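Esterase A (Caulobacter crescentus, PDB 5GKV) probably hydrolyses ester bonds, as a member of the serine beta-lactamase and penicillin-binding protein family. Local coordinates at residues 107-112 / 178-183; 152-157 / 171-176; 324-329 / 333-338; 347-352 / 377-382. One frame throughout, in Å; residues are numbered along the deposited sequence.

How the interactions relate
Going from the N terminus, 107-112 meets 178-183 of helix 173-186 (interaction 1), closing a loop of 65 residues. Nested inside it, interaction 2 (152-157 with 171-176) closes a loop of 13. The two touch where A155 CB packs against E111, F112 and W109, so they are adjacent contacts around helix 173-186. Interactions 3 and 4 follow in series in the part built on the antiparallel sheet. Interaction 3 closes the short excursion between strands 323-324 and 338-341; interaction 4 closes a loop of 24 and lays the C-terminal helix against strand 347-351. They touch through T334 with D351 and a backbone bond from A350 to F338. Centres of interactions 1 and 4 lie about 33 Å apart.

Interaction 1. Residues 107-112 / 178-183; sequences DVWPEF and AGEIFR
W109 lies broadside against E180 in the helical part of the beta-lactamase fold, where the turn that follows helix 105-108 packs onto helix 173-186. The aromatic contact is a CH-pi interaction: E180 CG sits 3.7 Å from the centroid of the six-membered ring of W109, only 4° off the ring normal, so the methylene is almost exactly over the centre. The indole reaches it because W109 CG points away from its own backbone N (chi1 177°), which carries the ring out toward the helix. On the other face of the indole lies F112 CD1, toward the rim, and the ring is sandwiched between a glutamate methylene and a phenylalanine.

Apolar contacts flank this stack. At the indole edge, I181 CG1 comes near the ring plane, 4.3 Å from W109 CE3. Beside it V108 CG2 meets I181 CG2, also at 4.3 Å, extending the contact toward the end of helix 105-108. Both are loose van der Waals touches next to the close methylene-ring stack.

The polar part belongs to the far end of E180, whose chain bends at chi2 (66°), with its carboxylate plane steeply inclined to the indole. Two arginines, R183 and R184, and the indole N-H of W147 bind this buried carboxylate, which would be expected to stabilise its charge, though R184 is shared with E111. W147 NE1 is hydrogen-bonded to E180 OE1, and R184 forms its salt bridge with E180 OE2. R183 grips the group side-on with two nitrogens: R183 NE lies 2.9 Å from E180 OE1, and R183 NH2 lies 2.7 Å from E180 OE2.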
loop_
_atom_site.group_PDB
_atom_site.type_symbol
_atom_site.label_atom_id
_atom_site.label_comp_id
_atom_site.label_asym_id
_atom_site.label_seq_id
_atom_site.Cartn_x
_atom_site.Cartn_y
_atom_site.Cartn_z
ATOM N N ASP A 107 -25.198 1.546 -2.112
ATOM C CA ASP A 107 -25.815 0.958 -3.296
ATOM C C ASP A 107 -25.357 -0.477 -3.522
ATOM O O ASP A 107 -26.149 -1.318 -3.964
ATOM C CB ASP A 107 -25.532 1.807 -4.530
ATOM C CG ASP A 107 -26.521 1.526 -5.646
ATOM O OD1 ASP A 107 -26.073 1.322 -6.794
ATOM O OD2 ASP A 107 -27.741 1.480 -5.361
ATOM N N VAL A 108 -24.091 -0.792 -3.223
ATOM C CA VAL A 108 -23.614 -2.166 -3.385
ATOM C C VAL A 108 -23.507 -2.906 -2.058
ATOM O O VAL A 108 -23.320 -4.135 -2.060
ATOM C CB VAL A 108 -22.259 -2.211 -4.126
ATOM C CG1 VAL A 108 -22.342 -1.424 -5.433
ATOM C CG2 VAL A 108 -21.162 -1.674 -3.241
ATOM N N TRP A 109 -23.649 -2.207 -0.933
ATOM C CA TRP A 109 -23.465 -2.776 0.402
ATOM C C TRP A 109 -24.559 -2.171 1.272
ATOM O O TRP A 109 -24.318 -1.235 2.051
ATOM C CB TRP A 109 -22.055 -2.465 0.919
ATOM C CG TRP A 109 -21.683 -2.906 2.299
ATOM C CD1 TRP A 109 -22.432 -3.620 3.190
ATOM C CD2 TRP A 109 -20.436 -2.635 2.952
ATOM N NE1 TRP A 109 -21.724 -3.819 4.352
ATOM C CE2 TRP A 109 -20.496 -3.218 4.232
ATOM C CE3 TRP A 109 -19.274 -1.965 2.567
ATOM C CZ2 TRP A 109 -19.431 -3.154 5.133
ATOM C CZ3 TRP A 109 -18.205 -1.888 3.477
ATOM C CH2 TRP A 109 -18.300 -2.475 4.739
ATOM N N PRO A 110 -25.799 -2.657 1.129
ATOM C CA PRO A 110 -26.946 -1.954 1.736
ATOM C C PRO A 110 -26.814 -1.747 3.229
ATOM O O PRO A 110 -27.262 -0.711 3.743
ATOM C CB PRO A 110 -28.131 -2.868 1.400
ATOM C CG PRO A 110 -27.700 -3.590 0.157
ATOM C CD PRO A 110 -26.224 -3.826 0.331
ATOM N N GLU A 111 -26.181 -2.689 3.932
ATOM C CA GLU A 111 -25.999 -2.561 5.373
ATOM C C GLU A 111 -25.146 -1.355 5.750
ATOM O O GLU A 111 -25.249 -0.868 6.884
ATOM C CB GLU A 111 -25.383 -3.841 5.922
ATOM C CG GLU A 111 -26.270 -5.079 5.720
ATOM C CD GLU A 111 -26.022 -5.817 4.404
ATOM O OE1 GLU A 111 -25.561 -5.204 3.413
ATOM O OE2 GLU A 111 -26.309 -7.031 4.362
ATOM N N PHE A 112 -24.323 -0.856 4.823
ATOM C CA PHE A 112 -23.474 0.300 5.103
ATOM C C PHE A 112 -24.275 1.569 5.378
ATOM O O PHE A 112 -23.723 2.525 5.929
ATOM C CB PHE A 112 -22.536 0.556 3.930
ATOM C CG PHE A 112 -21.348 1.423 4.277
ATOM C CD1 PHE A 112 -20.276 0.896 4.989
ATOM C CD2 PHE A 112 -21.292 2.748 3.869
ATOM C CE1 PHE A 112 -19.172 1.678 5.307
ATOM C CE2 PHE A 112 -20.188 3.548 4.188
ATOM C CZ PHE A 112 -19.130 3.007 4.909
ATOM N N ALA A 178 -12.598 -1.196 1.276
ATOM C CA ALA A 178 -12.268 -1.495 -0.114
ATOM C C ALA A 178 -12.566 -2.952 -0.451
ATOM O O ALA A 178 -13.121 -3.248 -1.516
ATOM C CB ALA A 178 -10.795 -1.180 -0.391
ATOM N N GLY A 179 -12.198 -3.872 0.445
ATOM C CA GLY A 179 -12.331 -5.285 0.136
ATOM C C GLY A 179 -13.779 -5.710 0.002
ATOM O O GLY A 179 -14.116 -6.545 -0.842
ATOM N N GLU A 180 -14.656 -5.145 0.829
ATOM C CA GLU A 180 -16.041 -5.596 0.830
ATOM C C GLU A 180 -16.804 -4.993 -0.340
ATOM O O GLU A 180 -17.642 -5.667 -0.945
ATOM C CB GLU A 180 -16.699 -5.255 2.178
ATOM C CG GLU A 180 -18.150 -5.690 2.325
ATOM C CD GLU A 180 -18.347 -7.196 2.325
ATOM O OE1 GLU A 180 -17.352 -7.948 2.236
ATOM O OE2 GLU A 180 -19.522 -7.627 2.402
ATOM N N ILE A 181 -16.514 -3.737 -0.683
ATOM C CA ILE A 181 -17.041 -3.163 -1.920
ATOM C C ILE A 181 -16.636 -4.032 -3.103
ATOM O O ILE A 181 -17.471 -4.425 -3.934
ATOM C CB ILE A 181 -16.548 -1.715 -2.091
ATOM C CG1 ILE A 181 -17.123 -0.796 -0.993
ATOM C CG2 ILE A 181 -16.905 -1.182 -3.484
ATOM C CD1 ILE A 181 -16.454 0.564 -0.973
ATOM N N PHE A 182 -15.343 -4.380 -3.171
ATOM C CA PHE A 182 -14.852 -5.236 -4.254
ATOM C C PHE A 182 -15.586 -6.574 -4.291
ATOM O O PHE A 182 -16.059 -7.009 -5.350
ATOM C CB PHE A 182 -13.346 -5.478 -4.099
ATOM C CG PHE A 182 -12.761 -6.260 -5.240
ATOM C CD1 PHE A 182 -12.728 -7.641 -5.208
ATOM C CD2 PHE A 182 -12.268 -5.605 -6.351
ATOM C CE1 PHE A 182 -12.210 -8.353 -6.278
ATOM C CE2 PHE A 182 -11.759 -6.307 -7.421
ATOM C CZ PHE A 182 -11.733 -7.682 -7.381
ATOM N N ARG A 183 -15.652 -7.261 -3.145
ATOM C CA ARG A 183 -16.256 -8.592 -3.077
ATOM C C ARG A 183 -17.712 -8.568 -3.542
ATOM O O ARG A 183 -18.141 -9.418 -4.334
ATOM C CB ARG A 183 -16.147 -9.131 -1.644
ATOM C CG ARG A 183 -16.408 -10.624 -1.480
ATOM C CD ARG A 183 -16.426 -11.046 0.010
ATOM N NE ARG A 183 -17.543 -10.442 0.742
ATOM C CZ ARG A 183 -18.833 -10.664 0.471
ATOM N NH1 ARG A 183 -19.184 -11.482 -0.520
ATOM N NH2 ARG A 183 -19.779 -10.056 1.187
#

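Interaction 2. Residues 152-157 / 171-176; sequences AKLAAM and PVTYGY
In the helical domain of this beta-lactamase-type fold, the end of helix 147-156 docks on the first turn of helix 173-186, and a single leucine carries the contact. L154 projects from its helix with CG opposite the carbonyl carbon (chi1 -72°), and both of its methyl branches are used.

L154 CD2 meets T173 alone, 3.7 Å from T173 CG2 and 3.8 Å from T173 CB. L154 CD1 reaches on to Y176 CB at 3.7 Å and still brushes T173 O at 3.9 Å. The fork therefore spans T173 and Y176, residues three apart and so about one turn apart. L154 lies at an angle to the threonine and nearly perpendicular to the tyrosine side chain.

The threonine offers its methyl because its first torsion (chi1 56°) sets CG2 opposite the carbonyl carbon and turns OG1 elsewhere, to a hydrogen bond with L132 O. One residue thus presents an oily branch to the leucine and a polar branch to a neighbouring loop, which fixes its rotation. In Y176 the leucine meets the methylene; the ring runs off to lie against W144 and W147, and its hydroxyl is hydrogen-bonded to W144 O. No hydrogen bond joins the two segments.

Just before the helix P171 O accepts a hydrogen bond from K83 NZ, and within its first turn Y174 OH bonds to K83 O. By sequence K83 is probably the lysine of the S-x-x-K motif, which would place the contact in the helical domain close to the active site, an arrangement consistent with serine beta-lactamases and penicillin-binding proteins.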
loop_
_atom_site.group_PDB
_atom_site.type_symbol
_atom_site.label_atom_id
_atom_site.label_comp_id
_atom_site.label_asym_id
_atom_site.label_seq_id
_atom_site.Cartn_x
_atom_site.Cartn_y
_atom_site.Cartn_z
ATOM N N ALA A 152 -19.390 -5.888 9.412
ATOM C CA ALA A 152 -20.651 -5.573 10.073
ATOM C C ALA A 152 -20.472 -4.425 11.058
ATOM O O ALA A 152 -21.315 -3.520 11.133
ATOM C CB ALA A 152 -21.201 -6.815 10.778
ATOM N N LYS A 153 -19.358 -4.423 11.793
ATOM C CA LYS A 153 -19.119 -3.352 12.756
ATOM C C LYS A 153 -18.896 -2.016 12.054
ATOM O O LYS A 153 -19.389 -0.978 12.514
ATOM C CB LYS A 153 -17.932 -3.709 13.650
ATOM C CG LYS A 153 -17.798 -2.798 14.878
ATOM C CD LYS A 153 -16.731 -3.299 15.824
ATOM C CE LYS A 153 -16.473 -2.302 16.941
ATOM N NZ LYS A 153 -17.687 -2.012 17.733
ATOM N N LEU A 154 -18.174 -2.023 10.929
ATOM C CA LEU A 154 -18.006 -0.805 10.140
ATOM C C LEU A 154 -19.341 -0.329 9.580
ATOM O O LEU A 154 -19.663 0.868 9.630
ATOM C CB LEU A 154 -16.997 -1.047 9.007
ATOM C CG LEU A 154 -15.521 -1.175 9.400
ATOM C CD1 LEU A 154 -14.625 -1.708 8.246
ATOM C CD2 LEU A 154 -14.971 0.170 9.891
ATOM N N ALA A 155 -20.133 -1.254 9.025
ATOM C CA ALA A 155 -21.419 -0.872 8.456
ATOM C C ALA A 155 -22.308 -0.197 9.491
ATOM O O ALA A 155 -23.076 0.711 9.153
ATOM C CB ALA A 155 -22.123 -2.098 7.869
ATOM N N ALA A 156 -22.193 -0.601 10.752
ATOM C CA ALA A 156 -23.028 -0.045 11.807
ATOM C C ALA A 156 -22.436 1.202 12.448
ATOM O O ALA A 156 -23.135 1.879 13.205
ATOM C CB ALA A 156 -23.272 -1.099 12.886
ATOM N N MET A 157 -21.186 1.542 12.147
ATOM C CA MET A 157 -20.495 2.581 12.899
ATOM C C MET A 157 -20.872 3.986 12.434
ATOM O O MET A 157 -21.041 4.248 11.237
ATOM C CB MET A 157 -18.990 2.376 12.795
ATOM C CG MET A 157 -18.165 3.508 13.403
ATOM S SD MET A 157 -16.416 3.142 13.333
ATOM C CE MET A 157 -15.770 4.786 13.712
ATOM N N PRO A 171 -5.961 3.178 8.922
ATOM C CA PRO A 171 -4.822 2.267 8.673
ATOM C C PRO A 171 -5.221 0.805 8.485
ATOM O O PRO A 171 -4.565 0.101 7.712
ATOM C CB PRO A 171 -3.932 2.459 9.909
ATOM C CG PRO A 171 -4.853 2.937 10.975
ATOM C CD PRO A 171 -5.905 3.774 10.268
ATOM N N VAL A 172 -6.254 0.321 9.163
ATOM C CA VAL A 172 -6.690 -1.067 9.048
ATOM C C VAL A 172 -8.062 -1.172 8.384
ATOM O O VAL A 172 -8.270 -1.989 7.484
ATOM C CB VAL A 172 -6.689 -1.759 10.429
ATOM C CG1 VAL A 172 -6.996 -3.242 10.271
ATOM C CG2 VAL A 172 -5.353 -1.525 11.155
ATOM N N THR A 173 -9.012 -0.341 8.817
ATOM C CA THR A 173 -10.391 -0.455 8.352
ATOM C C THR A 173 -10.522 -0.250 6.847
ATOM O O THR A 173 -11.445 -0.800 6.234
ATOM C CB THR A 173 -11.275 0.553 9.095
ATOM O OG1 THR A 173 -10.734 1.870 8.913
ATOM C CG2 THR A 173 -11.298 0.218 10.591
ATOM N N TYR A 174 -9.622 0.534 6.238
ATOM C CA TYR A 174 -9.676 0.767 4.794
ATOM C C TYR A 174 -9.706 -0.534 4.010
ATOM O O TYR A 174 -10.372 -0.620 2.976
ATOM C CB TYR A 174 -8.478 1.608 4.356
ATOM C CG TYR A 174 -8.125 1.649 2.866
ATOM C CD1 TYR A 174 -7.389 0.624 2.278
ATOM C CD2 TYR A 174 -8.441 2.763 2.078
ATOM C CE1 TYR A 174 -7.016 0.670 0.942
ATOM C CE2 TYR A 174 -8.070 2.821 0.730
ATOM C CZ TYR A 174 -7.338 1.768 0.175
ATOM O OH TYR A 174 -6.941 1.784 -1.162
ATOM N N GLY A 175 -8.952 -1.540 4.457
ATOM C CA GLY A 175 -8.879 -2.776 3.699
ATOM C C GLY A 175 -10.194 -3.518 3.684
ATOM O O GLY A 175 -10.517 -4.201 2.706
ATOM N N TYR A 176 -10.977 -3.382 4.756
ATOM C CA TYR A 176 -12.291 -3.999 4.810
ATOM C C TYR A 176 -13.308 -3.188 4.021
ATOM O O TYR A 176 -14.178 -3.764 3.355
ATOM C CB TYR A 176 -12.719 -4.176 6.268
ATOM C CG TYR A 176 -11.766 -5.058 7.048
ATOM C CD1 TYR A 176 -10.598 -4.532 7.616
ATOM C CD2 TYR A 176 -12.015 -6.428 7.204
ATOM C CE1 TYR A 176 -9.721 -5.337 8.322
ATOM C CE2 TYR A 176 -11.142 -7.242 7.916
ATOM C CZ TYR A 176 -9.995 -6.690 8.473
ATOM O OH TYR A 176 -9.106 -7.481 9.178
#

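Interaction 3. Residues 324-329 / 333-338; sequences RNEPNF and PTAEAF
Three flat groups, the F329 ring, the R324 guanidinium and the N325 amide, meet the main chain of residues 333-338. The F329 ring has E326 CA over one face, toward the rim, while F329 CE1 meets the P333-A335 chain obliquely, 3.5 Å from P333 O and 4.0 Å from A335 CB. The R324 guanidinium has A335 O over one face, and R324 NH2 meets E336 CA obliquely at 3.7 Å. At its edge, in plane, R324 NH1 makes a salt bridge with E326 OE1 at 2.9 Å, straight (174°) and on the lone pair turned away from the other oxygen; S317 OG shares NH1. T334 O lies in the plane of the N325 amide.

All this belongs to the excursion between antiparallel strands 323-324 and 338-341 of the central sheet of the beta-lactamase fold. Where it begins and ends, R324 and F338 face each other as a non-hydrogen-bonded pair. Further out, E326 N reaches A335 O at 3.1 Å, in the carbonyl plane and on a lone pair. N325 N also approaches A337 O, but that bond is weak.

E326 CG sits between backbone N and carbonyl carbon (chi1 49°), and the extended chain beyond lies against A335, with E326 OE2 3.7 Å from A335 CB.

N325 steadies the loop: OD1 bonds to Y331 N, and ND2 to G332 O and T334 O. The last also accepts from A337 N, which closes the type I turn T334-A337. N325 ND2 stands above the carbonyl plane rather than on a lone pair, 2.9 Å from T334 O, and A337 N approaches that oxygen from the opposite face.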
loop_
_atom_site.group_PDB
_atom_site.type_symbol
_atom_site.label_atom_id
_atom_site.label_comp_id
_atom_site.label_asym_id
_atom_site.label_seq_id
_atom_site.Cartn_x
_atom_site.Cartn_y
_atom_site.Cartn_z
ATOM N N ARG A 324 -1.101 10.704 -3.461
ATOM C CA ARG A 324 -0.402 11.474 -4.478
ATOM C C ARG A 324 0.891 12.053 -3.891
ATOM O O ARG A 324 1.090 12.086 -2.678
ATOM C CB ARG A 324 -1.319 12.575 -5.025
ATOM C CG ARG A 324 -2.653 12.007 -5.539
ATOM C CD ARG A 324 -3.573 13.098 -6.100
ATOM N NE ARG A 324 -3.053 13.637 -7.355
ATOM C CZ ARG A 324 -2.457 14.816 -7.476
ATOM N NH1 ARG A 324 -2.309 15.596 -6.414
ATOM N NH2 ARG A 324 -2.013 15.215 -8.668
ATOM N N ASN A 325 1.793 12.478 -4.776
ATOM C CA ASN A 325 3.164 12.738 -4.341
ATOM C C ASN A 325 3.293 14.109 -3.682
ATOM O O ASN A 325 3.846 14.227 -2.582
ATOM C CB ASN A 325 4.117 12.582 -5.529
ATOM C CG ASN A 325 5.583 12.486 -5.103
ATOM O OD1 ASN A 325 5.900 12.090 -3.975
ATOM N ND2 ASN A 325 6.478 12.855 -6.009
ATOM N N GLU A 326 2.771 15.156 -4.316
ATOM C CA GLU A 326 2.749 16.474 -3.685
ATOM C C GLU A 326 1.877 16.394 -2.444
ATOM O O GLU A 326 0.876 15.667 -2.445
ATOM C CB GLU A 326 2.216 17.538 -4.647
ATOM C CG GLU A 326 0.915 17.143 -5.333
ATOM C CD GLU A 326 0.301 18.294 -6.126
ATOM O OE1 GLU A 326 -0.825 18.127 -6.618
ATOM O OE2 GLU A 326 0.947 19.361 -6.249
ATOM N N PRO A 327 2.223 17.165 -1.394
ATOM C CA PRO A 327 3.291 18.167 -1.347
ATOM C C PRO A 327 4.601 17.681 -0.720
ATOM O O PRO A 327 5.486 18.496 -0.470
ATOM C CB PRO A 327 2.677 19.254 -0.461
ATOM C CG PRO A 327 1.951 18.454 0.582
ATOM C CD PRO A 327 1.409 17.211 -0.165
ATOM N N ASN A 328 4.735 16.383 -0.444
ATOM C CA ASN A 328 5.906 15.932 0.294
ATOM C C ASN A 328 7.006 15.379 -0.599
ATOM O O ASN A 328 8.174 15.387 -0.191
ATOM C CB ASN A 328 5.488 14.884 1.334
ATOM C CG ASN A 328 4.388 15.394 2.256
ATOM O OD1 ASN A 328 4.621 16.293 3.056
ATOM N ND2 ASN A 328 3.180 14.825 2.138
ATOM N N PHE A 329 6.661 14.908 -1.798
ATOM C CA PHE A 329 7.629 14.464 -2.805
ATOM C C PHE A 329 8.499 13.313 -2.302
ATOM O O PHE A 329 9.679 13.202 -2.645
ATOM C CB PHE A 329 8.479 15.642 -3.293
ATOM C CG PHE A 329 7.667 16.675 -4.013
ATOM C CD1 PHE A 329 7.390 16.529 -5.365
ATOM C CD2 PHE A 329 7.126 17.756 -3.324
ATOM C CE1 PHE A 329 6.598 17.462 -6.036
ATOM C CE2 PHE A 329 6.333 18.693 -3.988
ATOM C CZ PHE A 329 6.072 18.545 -5.340
ATOM N N PRO A 333 10.402 13.708 -7.845
ATOM C CA PRO A 333 10.085 15.119 -8.140
ATOM C C PRO A 333 8.739 15.384 -8.807
ATOM O O PRO A 333 8.345 16.555 -8.909
ATOM C CB PRO A 333 11.218 15.522 -9.084
ATOM C CG PRO A 333 11.481 14.239 -9.854
ATOM C CD PRO A 333 11.345 13.137 -8.818
ATOM N N THR A 334 8.016 14.377 -9.276
ATOM C CA THR A 334 6.803 14.624 -10.047
ATOM C C THR A 334 5.606 14.776 -9.116
ATOM O O THR A 334 5.235 13.827 -8.413
ATOM C CB THR A 334 6.571 13.495 -11.044
ATOM O OG1 THR A 334 7.744 13.347 -11.853
ATOM C CG2 THR A 334 5.396 13.811 -11.940
ATOM N N ALA A 335 4.988 15.965 -9.131
ATOM C CA ALA A 335 3.898 16.246 -8.199
ATOM C C ALA A 335 2.754 15.255 -8.353
ATOM O O ALA A 335 2.160 14.834 -7.353
ATOM C CB ALA A 335 3.392 17.682 -8.385
ATOM N N GLU A 336 2.435 14.853 -9.589
ATOM C CA GLU A 336 1.282 14.002 -9.856
ATOM C C GLU A 336 1.625 12.511 -9.872
ATOM O O GLU A 336 0.763 11.695 -10.213
ATOM C CB GLU A 336 0.593 14.402 -11.177
ATOM C CG GLU A 336 1.425 14.263 -12.457
ATOM C CD GLU A 336 2.358 15.463 -12.720
ATOM O OE1 GLU A 336 2.560 16.318 -11.827
ATOM O OE2 GLU A 336 2.910 15.541 -13.837
ATOM N N ALA A 337 2.847 12.133 -9.498
ATOM C CA ALA A 337 3.109 10.723 -9.231
ATOM C C ALA A 337 2.295 10.278 -8.017
ATOM O O ALA A 337 1.796 11.099 -7.242
ATOM C CB ALA A 337 4.603 10.489 -9.001
ATOM N N PHE A 338 2.177 8.960 -7.842
ATOM C CA PHE A 338 1.259 8.417 -6.848
ATOM C C PHE A 338 1.686 7.007 -6.468
ATOM O O PHE A 338 2.388 6.316 -7.219
ATOM C CB PHE A 338 -0.188 8.392 -7.368
ATOM C CG PHE A 338 -0.365 7.575 -8.620
ATOM C CD1 PHE A 338 -0.176 8.151 -9.867
ATOM C CD2 PHE A 338 -0.724 6.234 -8.554
ATOM C CE1 PHE A 338 -0.342 7.410 -11.009
ATOM C CE2 PHE A 338 -0.873 5.482 -9.710
ATOM C CZ PHE A 338 -0.696 6.078 -10.941
#

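Interaction 4. Residues 347-352 / 377-382; sequences CAFADP and RLIEAA
F349 and I379 approach each other from opposite directions, the phenylalanine projecting from a strand and the isoleucine from a helix. Their meeting is close: F349 CE1 lies 3.5 Å from I379 CD1 and 3.6 Å from I379 CG1, and the ethyl branch comes onto this corner of the ring at an oblique angle. The other branch of the isoleucine is used too, since I379 CG2 touches F349 CZ at 3.8 Å, so both branches of I379 bear on the CD1-CE1-CZ stretch of the ring. I379 can do this because CG1 is opposite its carbonyl carbon (chi1 -65°) and the chain runs on extended to CD1.

Two residues earlier on the same strand, C347 SG comes to I379 CD1 at 4.0 Å; one methyl therefore meets both the sulfur and the ring. The contact is the helix-on-sheet packing of the family: helix 373-384, near the C terminus, covers the face of the antiparallel sheet that carries C347 and F349. Strand 347-351 is held between strands 338-341 and 356-362 by backbone bonds, and the helix reaches beyond it to strand 42-49, where I379 also touches F45 and A382 touches F47.

No hydrogen bond joins the two segments, yet just past the end of 377-382 the helix gains a polar tie to the strand, where Y383 OH is hydrogen-bonded to D351 OD2.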
loop_
_atom_site.group_PDB
_atom_site.type_symbol
_atom_site.label_atom_id
_atom_site.label_comp_id
_atom_site.label_asym_id
_atom_site.label_seq_id
_atom_site.Cartn_x
_atom_site.Cartn_y
_atom_site.Cartn_z
ATOM N N CYS A 347 7.534 1.103 0.145
ATOM C CA CYS A 347 6.682 1.943 -0.689
ATOM C C CYS A 347 6.673 1.397 -2.107
ATOM O O CYS A 347 7.555 0.628 -2.507
ATOM C CB CYS A 347 7.149 3.407 -0.696
ATOM S SG CYS A 347 8.675 3.673 -1.671
ATOM N N ALA A 348 5.670 1.828 -2.871
ATOM C CA ALA A 348 5.632 1.585 -4.306
ATOM C C ALA A 348 4.952 2.779 -4.959
ATOM O O ALA A 348 3.986 3.319 -4.407
ATOM C CB ALA A 348 4.899 0.285 -4.642
ATOM N N PHE A 349 5.464 3.204 -6.114
ATOM C CA PHE A 349 4.912 4.397 -6.746
ATOM C C PHE A 349 4.946 4.255 -8.261
ATOM O O PHE A 349 5.728 3.477 -8.822
ATOM C CB PHE A 349 5.689 5.651 -6.334
ATOM C CG PHE A 349 7.062 5.721 -6.957
ATOM C CD1 PHE A 349 8.121 5.003 -6.408
ATOM C CD2 PHE A 349 7.278 6.452 -8.117
ATOM C CE1 PHE A 349 9.389 5.037 -7.002
ATOM C CE2 PHE A 349 8.544 6.488 -8.717
ATOM C CZ PHE A 349 9.591 5.792 -8.156
ATOM N N ALA A 350 4.127 5.083 -8.916
ATOM C CA ALA A 350 4.079 5.210 -10.364
ATOM C C ALA A 350 4.168 6.680 -10.743
ATOM O O ALA A 350 3.612 7.538 -10.053
ATOM C CB ALA A 350 2.780 4.620 -10.946
ATOM N N ASP A 351 4.845 6.966 -11.849
ATOM C CA ASP A 351 4.949 8.322 -12.385
ATOM C C ASP A 351 4.523 8.253 -13.845
ATOM O O ASP A 351 5.336 7.952 -14.729
ATOM C CB ASP A 351 6.366 8.864 -12.221
ATOM C CG ASP A 351 6.539 10.262 -12.783
ATOM O OD1 ASP A 351 5.590 10.808 -13.418
ATOM O OD2 ASP A 351 7.651 10.806 -12.605
ATOM N N PRO A 352 3.240 8.503 -14.138
ATOM C CA PRO A 352 2.795 8.422 -15.540
ATOM C C PRO A 352 3.415 9.487 -16.418
ATOM O O PRO A 352 3.504 9.279 -17.631
ATOM C CB PRO A 352 1.272 8.601 -15.448
ATOM C CG PRO A 352 0.929 8.221 -14.048
ATOM C CD PRO A 352 2.115 8.666 -13.208
ATOM N N ARG A 377 15.926 8.538 -0.642
ATOM C CA ARG A 377 17.249 8.718 -1.241
ATOM C C ARG A 377 17.414 7.849 -2.482
ATOM O O ARG A 377 18.046 8.264 -3.461
ATOM C CB ARG A 377 18.350 8.376 -0.236
ATOM C CG ARG A 377 18.519 9.342 0.930
ATOM C CD ARG A 377 19.821 9.011 1.712
ATOM N NE ARG A 377 19.712 7.772 2.493
ATOM C CZ ARG A 377 19.291 7.727 3.756
ATOM N NH1 ARG A 377 18.965 8.854 4.387
ATOM N NH2 ARG A 377 19.216 6.564 4.400
ATOM N N LEU A 378 16.879 6.622 -2.450
ATOM C CA LEU A 378 16.996 5.729 -3.603
ATOM C C LEU A 378 16.215 6.266 -4.796
ATOM O O LEU A 378 16.722 6.294 -5.927
ATOM C CB LEU A 378 16.505 4.316 -3.239
ATOM C CG LEU A 378 17.436 3.520 -2.311
ATOM C CD1 LEU A 378 16.727 2.274 -1.747
ATOM C CD2 LEU A 378 18.739 3.129 -3.062
ATOM N N ILE A 379 14.979 6.707 -4.558
ATOM C CA ILE A 379 14.147 7.230 -5.638
ATOM C C ILE A 379 14.762 8.502 -6.206
ATOM O O ILE A 379 14.755 8.729 -7.421
ATOM C CB ILE A 379 12.709 7.455 -5.131
ATOM C CG1 ILE A 379 12.065 6.101 -4.765
ATOM C CG2 ILE A 379 11.858 8.186 -6.172
ATOM C CD1 ILE A 379 10.770 6.227 -3.957
ATOM N N GLU A 380 15.308 9.350 -5.339
ATOM C CA GLU A 380 15.925 10.580 -5.826
ATOM C C GLU A 380 17.162 10.273 -6.664
ATOM O O GLU A 380 17.379 10.890 -7.715
ATOM C CB GLU A 380 16.241 11.498 -4.635
ATOM C CG GLU A 380 14.938 12.021 -3.997
ATOM C CD GLU A 380 15.154 12.988 -2.843
ATOM O OE1 GLU A 380 16.248 12.969 -2.244
ATOM O OE2 GLU A 380 14.223 13.776 -2.542
ATOM N N ALA A 381 17.949 9.277 -6.260
ATOM C CA ALA A 381 19.085 8.867 -7.081
ATOM C C ALA A 381 18.639 8.311 -8.425
ATOM O O ALA A 381 19.302 8.528 -9.454
ATOM C CB ALA A 381 19.926 7.821 -6.341
ATOM N N ALA A 382 17.538 7.554 -8.438
ATOM C CA ALA A 382 17.061 7.004 -9.700
ATOM C C ALA A 382 16.644 8.124 -10.645
ATOM O O ALA A 382 17.010 8.122 -11.826
ATOM C CB ALA A 382 15.901 6.039 -9.446
#